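Local coordinates for protein cellulase CEL9M (Clostridium cellulolyticum, PDB 1IA6) that probably hydrolyses internal beta-1,4-glucosidic linkages of cellulose and related beta-glucans as a family 9 glycoside hydrolase, at residues 108-111 with 112-116; 100-103 with 104-107; 276-279 with 280-283. All coordinates share one frame; numbering follows the deposited sequence.

Overall arrangement
Contacts 1 and 2 are neighbours in chain and space: 100-107 forms the last two turns of helix 91-107. Residues 108-114 are the loop that then turns the chain back, and 115-116 open strand 115-119. The two centres are about 12 Å apart, and F115 CE1 packs on F105 O at 3.5 Å. The zinc ion lies about 8 Å from the side chain of Y100 and about 13 Å from that of S108. Contact 3, on helix 274-289, is remote, its centre about 36 Å from that of contact 1 and about 34 Å from that of contact 2, across the chain's centre from the latter; its Y276 is about 11 Å from the calcium ligand D211, side chain to side chain.

Contact 1 of 3, residues 108-111 with 112-116; sequences SHPN and STTFY
N111 gathers two donors from the chain just ahead of it on its side-chain oxygen. T114 OG1 gives its proton to N111 OD1 at 2.7 Å, and T113 N reaches N111 OD1 at 3.0 Å. Both donors lie in the plane of the amide on lone pairs, so together they fix the turn of the carboxamide. The group is brought over the following residues by N111 CG standing between the backbone N and the carbonyl carbon (chi1 56°). The bond from T113 N makes an Asx turn, laid over the type I beta turn from N111 to T114.

A second side-chain bond ties H109 to the same turn. H109 ND1 donates to T114 O at 2.6 Å, the oxygen sitting near the edge of the imidazole but 21° out of its plane. With CG swung anti to the backbone N (chi1 -174°), the ring lies beside the returning 112-114, its edge toward S112 O and T114 O. Its far nitrogen, NE2, is hydrogen-bonded to E186 OE1, so the ring is held at both nitrogens and its rotation is set.

Nearer the helix, Y116 N bonds S108 O at 3.0 Å, and F115 CA brings a C-H to that same oxygen at 3.3 Å. Packing completes the contact: P110 CG meets the edge of the Y116 ring at CE2, 4.1 Å away, and S108 CB lies 3.8 Å from F115 CE1. S108 OG turns back to Y104 O in the preceding helix.

The loop thus carries the chain from helix 91-107 into strand 115-119, the middle strand of a small antiparallel sheet, where F115 pairs through its backbone with A145. H109 and F115 pack on L187 of helix 174-193, while F115 also reaches L155 and T158 of helix 152-169.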
# COMPACT_ATOMS: atom_id res chain seq x y z
N SER A 108 -6.24 -2.95 17.56
CA SER A 108 -4.86 -3.27 17.91
C SER A 108 -4.22 -2.26 18.87
O SER A 108 -3.07 -2.42 19.25
CB SER A 108 -4.01 -3.37 16.64
OG SER A 108 -4.52 -4.35 15.75
N HIS A 109 -4.98 -1.23 19.25
CA HIS A 109 -4.50 -0.19 20.15
C HIS A 109 -5.40 -0.20 21.39
O HIS A 109 -6.24 0.70 21.57
CB HIS A 109 -4.57 1.17 19.43
CG HIS A 109 -3.97 2.32 20.19
ND1 HIS A 109 -2.70 2.28 20.72
CD2 HIS A 109 -4.45 3.56 20.46
CE1 HIS A 109 -2.42 3.44 21.29
NE2 HIS A 109 -3.47 4.23 21.14
N PRO A 110 -5.25 -1.22 22.26
CA PRO A 110 -6.04 -1.39 23.49
C PRO A 110 -5.96 -0.26 24.51
O PRO A 110 -6.94 0.02 25.21
CB PRO A 110 -5.53 -2.72 24.03
CG PRO A 110 -4.11 -2.75 23.58
CD PRO A 110 -4.23 -2.27 22.15
N ASN A 111 -4.80 0.37 24.61
CA ASN A 111 -4.61 1.49 25.53
C ASN A 111 -3.73 2.53 24.83
O ASN A 111 -3.23 2.28 23.74
CB ASN A 111 -3.99 1.03 26.85
CG ASN A 111 -2.68 0.31 26.67
OD1 ASN A 111 -1.70 0.87 26.17
ND2 ASN A 111 -2.63 -0.95 27.09
N SER A 112 -3.54 3.68 25.46
CA SER A 112 -2.77 4.76 24.84
C SER A 112 -1.30 4.49 24.52
O SER A 112 -0.73 5.17 23.67
CB SER A 112 -2.86 6.02 25.71
OG SER A 112 -2.18 5.85 26.94
N THR A 113 -0.68 3.51 25.17
CA THR A 113 0.73 3.24 24.91
C THR A 113 1.05 1.86 24.36
O THR A 113 2.20 1.41 24.44
CB THR A 113 1.57 3.47 26.19
OG1 THR A 113 1.10 2.61 27.23
CG2 THR A 113 1.48 4.92 26.64
N THR A 114 0.06 1.18 23.79
CA THR A 114 0.31 -0.15 23.24
C THR A 114 -0.27 -0.32 21.85
O THR A 114 -1.36 0.17 21.56
CB THR A 114 -0.31 -1.24 24.14
OG1 THR A 114 0.13 -1.06 25.49
CG2 THR A 114 0.10 -2.63 23.65
N PHE A 115 0.48 -0.99 20.98
CA PHE A 115 0.02 -1.23 19.62
C PHE A 115 0.58 -2.54 19.09
O PHE A 115 1.79 -2.67 18.90
CB PHE A 115 0.44 -0.11 18.68
CG PHE A 115 -0.12 -0.25 17.29
CD1 PHE A 115 -1.49 -0.12 17.06
CD2 PHE A 115 0.71 -0.55 16.22
CE1 PHE A 115 -2.02 -0.29 15.78
CE2 PHE A 115 0.19 -0.72 14.93
CZ PHE A 115 -1.18 -0.59 14.71
N TYR A 116 -0.31 -3.51 18.86
CA TYR A 116 0.08 -4.81 18.32
C TYR A 116 0.19 -4.62 16.82
O TYR A 116 -0.71 -4.04 16.21
CB TYR A 116 -0.99 -5.84 18.65
CG TYR A 116 -1.00 -6.24 20.11
CD1 TYR A 116 -0.10 -7.17 20.59
CD2 TYR A 116 -1.88 -5.63 21.01
CE1 TYR A 116 -0.06 -7.51 21.94
CE2 TYR A 116 -1.85 -5.96 22.36
CZ TYR A 116 -0.94 -6.90 22.82
OH TYR A 116 -0.90 -7.24 24.16

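Contact 2 of 3, residues 100-103 with 104-107; sequences YFTD and YFLK
F105 carries its CG anti to the carbonyl carbon (chi1 -61°), which lays its ring over the peptide oxygen one turn back: F101 O sits 3.4 Å above one face, offset toward the rim. F101, with CG likewise beside its backbone N (chi1 -89°), points the same way, so the two side chains lie side by side and F101 CD1 meets F105 CZ at 4.0 Å. F101 O also accepts F105 N at 3.1 Å, with the donor in the carbonyl plane; one oxygen is therefore both bonded to the amide and covered by the ring of the same residue.

The next two backbone bonds repeat this i to i+4 pattern, L106 N to T102 O at 3.0 Å and K107 N to D103 O at 3.1 Å. K107 CG also lies 3.2 Å from D103 O before the chain bends at chi3, and its NZ ends at D49 and T51.

F101 and F105 both pack on A71 of helix 64-80, while T102 packs on helix 152-169 and L106 on helix 174-193. Y100 OH bonds C22 O, the backbone of a zinc ligand. The pattern is that of a regular alpha-helix near its C-terminal end, within the (alpha/alpha)6 barrel of family 9.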
# COMPACT_ATOMS: atom_id res chain seq x y z
N TYR A 100 -11.99 -1.20 6.75
CA TYR A 100 -11.60 -2.54 7.18
C TYR A 100 -10.19 -2.45 7.77
O TYR A 100 -9.85 -3.19 8.70
CB TYR A 100 -11.63 -3.53 6.02
CG TYR A 100 -11.87 -4.96 6.46
CD1 TYR A 100 -13.15 -5.39 6.81
CD2 TYR A 100 -10.82 -5.86 6.56
CE1 TYR A 100 -13.38 -6.69 7.25
CE2 TYR A 100 -11.03 -7.18 7.00
CZ TYR A 100 -12.31 -7.58 7.34
OH TYR A 100 -12.53 -8.87 7.79
N PHE A 101 -9.37 -1.55 7.22
CA PHE A 101 -8.01 -1.35 7.72
C PHE A 101 -8.07 -0.64 9.08
O PHE A 101 -7.50 -1.10 10.06
CB PHE A 101 -7.19 -0.43 6.80
CG PHE A 101 -6.45 -1.14 5.70
CD1 PHE A 101 -5.34 -1.93 5.98
CD2 PHE A 101 -6.84 -0.98 4.37
CE1 PHE A 101 -4.61 -2.53 4.95
CE2 PHE A 101 -6.12 -1.57 3.34
CZ PHE A 101 -5.01 -2.35 3.63
N THR A 102 -8.76 0.50 9.12
CA THR A 102 -8.80 1.27 10.36
C THR A 102 -9.48 0.58 11.54
O THR A 102 -9.05 0.76 12.67
CB THR A 102 -9.42 2.67 10.12
OG1 THR A 102 -10.75 2.56 9.63
CG2 THR A 102 -8.58 3.44 9.11
N ASP A 103 -10.50 -0.23 11.28
CA ASP A 103 -11.16 -0.95 12.38
C ASP A 103 -10.13 -1.84 13.06
O ASP A 103 -10.12 -2.00 14.28
CB ASP A 103 -12.30 -1.83 11.86
CG ASP A 103 -13.58 -1.06 11.60
OD1 ASP A 103 -13.67 0.12 12.01
OD2 ASP A 103 -14.50 -1.64 10.99
N TYR A 104 -9.25 -2.43 12.25
CA TYR A 104 -8.20 -3.31 12.74
C TYR A 104 -7.16 -2.53 13.54
O TYR A 104 -6.74 -2.96 14.61
CB TYR A 104 -7.57 -4.04 11.54
CG TYR A 104 -6.32 -4.84 11.84
CD1 TYR A 104 -6.34 -5.90 12.76
CD2 TYR A 104 -5.12 -4.57 11.18
CE1 TYR A 104 -5.19 -6.66 13.00
CE2 TYR A 104 -3.97 -5.32 11.42
CZ TYR A 104 -4.01 -6.36 12.33
OH TYR A 104 -2.88 -7.11 12.56
N PHE A 105 -6.75 -1.37 13.03
CA PHE A 105 -5.77 -0.56 13.74
C PHE A 105 -6.28 -0.14 15.12
O PHE A 105 -5.54 -0.15 16.10
CB PHE A 105 -5.39 0.69 12.94
CG PHE A 105 -4.79 0.39 11.60
CD1 PHE A 105 -4.00 -0.75 11.40
CD2 PHE A 105 -4.99 1.25 10.53
CE1 PHE A 105 -3.43 -1.02 10.15
CE2 PHE A 105 -4.43 0.99 9.28
CZ PHE A 105 -3.65 -0.14 9.09
N LEU A 106 -7.56 0.24 15.18
CA LEU A 106 -8.15 0.67 16.44
C LEU A 106 -8.21 -0.47 17.46
O LEU A 106 -7.91 -0.27 18.63
CB LEU A 106 -9.55 1.24 16.21
CG LEU A 106 -9.61 2.59 15.47
CD1 LEU A 106 -11.06 2.99 15.22
CD2 LEU A 106 -8.91 3.65 16.30
N LYS A 107 -8.58 -1.66 17.00
CA LYS A 107 -8.65 -2.82 17.88
C LYS A 107 -7.25 -3.21 18.38
O LYS A 107 -7.10 -3.73 19.49
CB LYS A 107 -9.29 -4.00 17.14
CG LYS A 107 -10.75 -3.77 16.81
CD LYS A 107 -11.29 -4.80 15.82
CE LYS A 107 -11.29 -6.20 16.40
NZ LYS A 107 -11.90 -7.16 15.43

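Contact 3 of 3, residues 276-279 with 280-283; sequences YKDA and IEFN. Unlike the reference sequence in segment 280-283: F282 (reference Ile).
Backbone hydrogen bonds between Y276-A279 and I280-N283 form an unbroken i to i+4 ladder. I280 N to Y276 O, E281 N to K277 O, F282 N to D278 O and N283 N to A279 O all span 2.9 to 3.2 Å. The last is nearly straight, with an N-H...O angle of 173°.

Aliphatic carbons lie along these carbonyls. I280 CG1, placed anti to the carbonyl carbon (chi1 -66°), sits 3.4 Å from Y276 O. E281 takes the same first torsion, and its CG passes 3.0 Å from K277 O.

Charges meet on the outer side. The carboxylates of D278 and E281 approach with D278 OD1 and E281 OE2 3.6 Å apart and their planes turned 64° from each other. Such a pair would repel if both were ionised; D278 OD1, however, also accepts a hydrogen bond from Q274 NE2, which may ease the repulsion. E281 OE2 also lies 3.2 Å from K277 O, acceptor against acceptor, while K277 runs its extended chain away.

The remaining polar ends reach beyond the two turns: Y276 OH bonds E234, and N283 ND2 is held by the backbone oxygens of D250 and W252.

The stretch is about two turns of an amphipathic helix, 274-289. K277, D278 and E281 are exposed, whereas Y276 and I280 pack against helix 260-271, through L267 and V261 respectively, pairing two successive helices of the all-alpha barrel of a family 9 catalytic module.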
# COMPACT_ATOMS: atom_id res chain seq x y z
N TYR A 276 13.08 21.30 0.17
CA TYR A 276 12.13 20.24 -0.15
C TYR A 276 11.80 20.24 -1.64
O TYR A 276 11.62 19.18 -2.24
CB TYR A 276 10.85 20.40 0.68
CG TYR A 276 11.13 20.45 2.16
CD1 TYR A 276 11.87 19.44 2.78
CD2 TYR A 276 10.72 21.53 2.94
CE1 TYR A 276 12.19 19.50 4.12
CE2 TYR A 276 11.04 21.60 4.29
CZ TYR A 276 11.78 20.59 4.87
OH TYR A 276 12.13 20.66 6.20
N LYS A 277 11.73 21.42 -2.24
CA LYS A 277 11.45 21.51 -3.67
C LYS A 277 12.61 20.88 -4.44
O LYS A 277 12.40 20.20 -5.44
CB LYS A 277 11.27 22.96 -4.10
CG LYS A 277 10.04 23.63 -3.52
CD LYS A 277 9.93 25.07 -3.99
CE LYS A 277 8.68 25.74 -3.44
NZ LYS A 277 8.61 27.17 -3.84
N ASP A 278 13.84 21.10 -3.97
CA ASP A 278 15.01 20.53 -4.63
C ASP A 278 15.03 19.01 -4.50
O ASP A 278 15.45 18.30 -5.42
CB ASP A 278 16.30 21.11 -4.05
CG ASP A 278 16.51 22.57 -4.42
OD1 ASP A 278 15.93 23.03 -5.43
OD2 ASP A 278 17.28 23.25 -3.72
N ALA A 279 14.60 18.49 -3.35
CA ALA A 279 14.59 17.05 -3.13
C ALA A 279 13.66 16.38 -4.14
O ALA A 279 14.00 15.35 -4.73
CB ALA A 279 14.14 16.74 -1.71
N ILE A 280 12.48 16.95 -4.32
CA ILE A 280 11.50 16.42 -5.27
C ILE A 280 12.02 16.50 -6.70
O ILE A 280 11.93 15.54 -7.46
CB ILE A 280 10.16 17.18 -5.17
CG1 ILE A 280 9.53 16.93 -3.81
CG2 ILE A 280 9.23 16.75 -6.29
CD1 ILE A 280 9.33 15.46 -3.48
N GLU A 281 12.57 17.65 -7.06
CA GLU A 281 13.11 17.85 -8.41
C GLU A 281 14.20 16.83 -8.72
O GLU A 281 14.25 16.28 -9.82
CB GLU A 281 13.67 19.26 -8.55
CG GLU A 281 12.64 20.36 -8.46
CD GLU A 281 13.27 21.75 -8.52
OE1 GLU A 281 13.98 22.03 -9.50
OE2 GLU A 281 13.04 22.55 -7.58
N PHE A 282 15.08 16.59 -7.75
CA PHE A 282 16.16 15.63 -7.93
C PHE A 282 15.61 14.25 -8.25
O PHE A 282 15.99 13.63 -9.25
CB PHE A 282 17.03 15.52 -6.68
CG PHE A 282 18.11 14.48 -6.78
CD1 PHE A 282 19.34 14.79 -7.35
CD2 PHE A 282 17.88 13.17 -6.36
CE1 PHE A 282 20.33 13.81 -7.50
CE2 PHE A 282 18.86 12.19 -6.50
CZ PHE A 282 20.08 12.51 -7.08
N ASN A 283 14.71 13.77 -7.40
CA ASN A 283 14.12 12.45 -7.59
C ASN A 283 13.41 12.32 -8.93
O ASN A 283 13.59 11.33 -9.63
CB ASN A 283 13.15 12.13 -6.45
CG ASN A 283 12.41 10.83 -6.66
OD1 ASN A 283 11.29 10.83 -7.17
ND2 ASN A 283 13.04 9.72 -6.31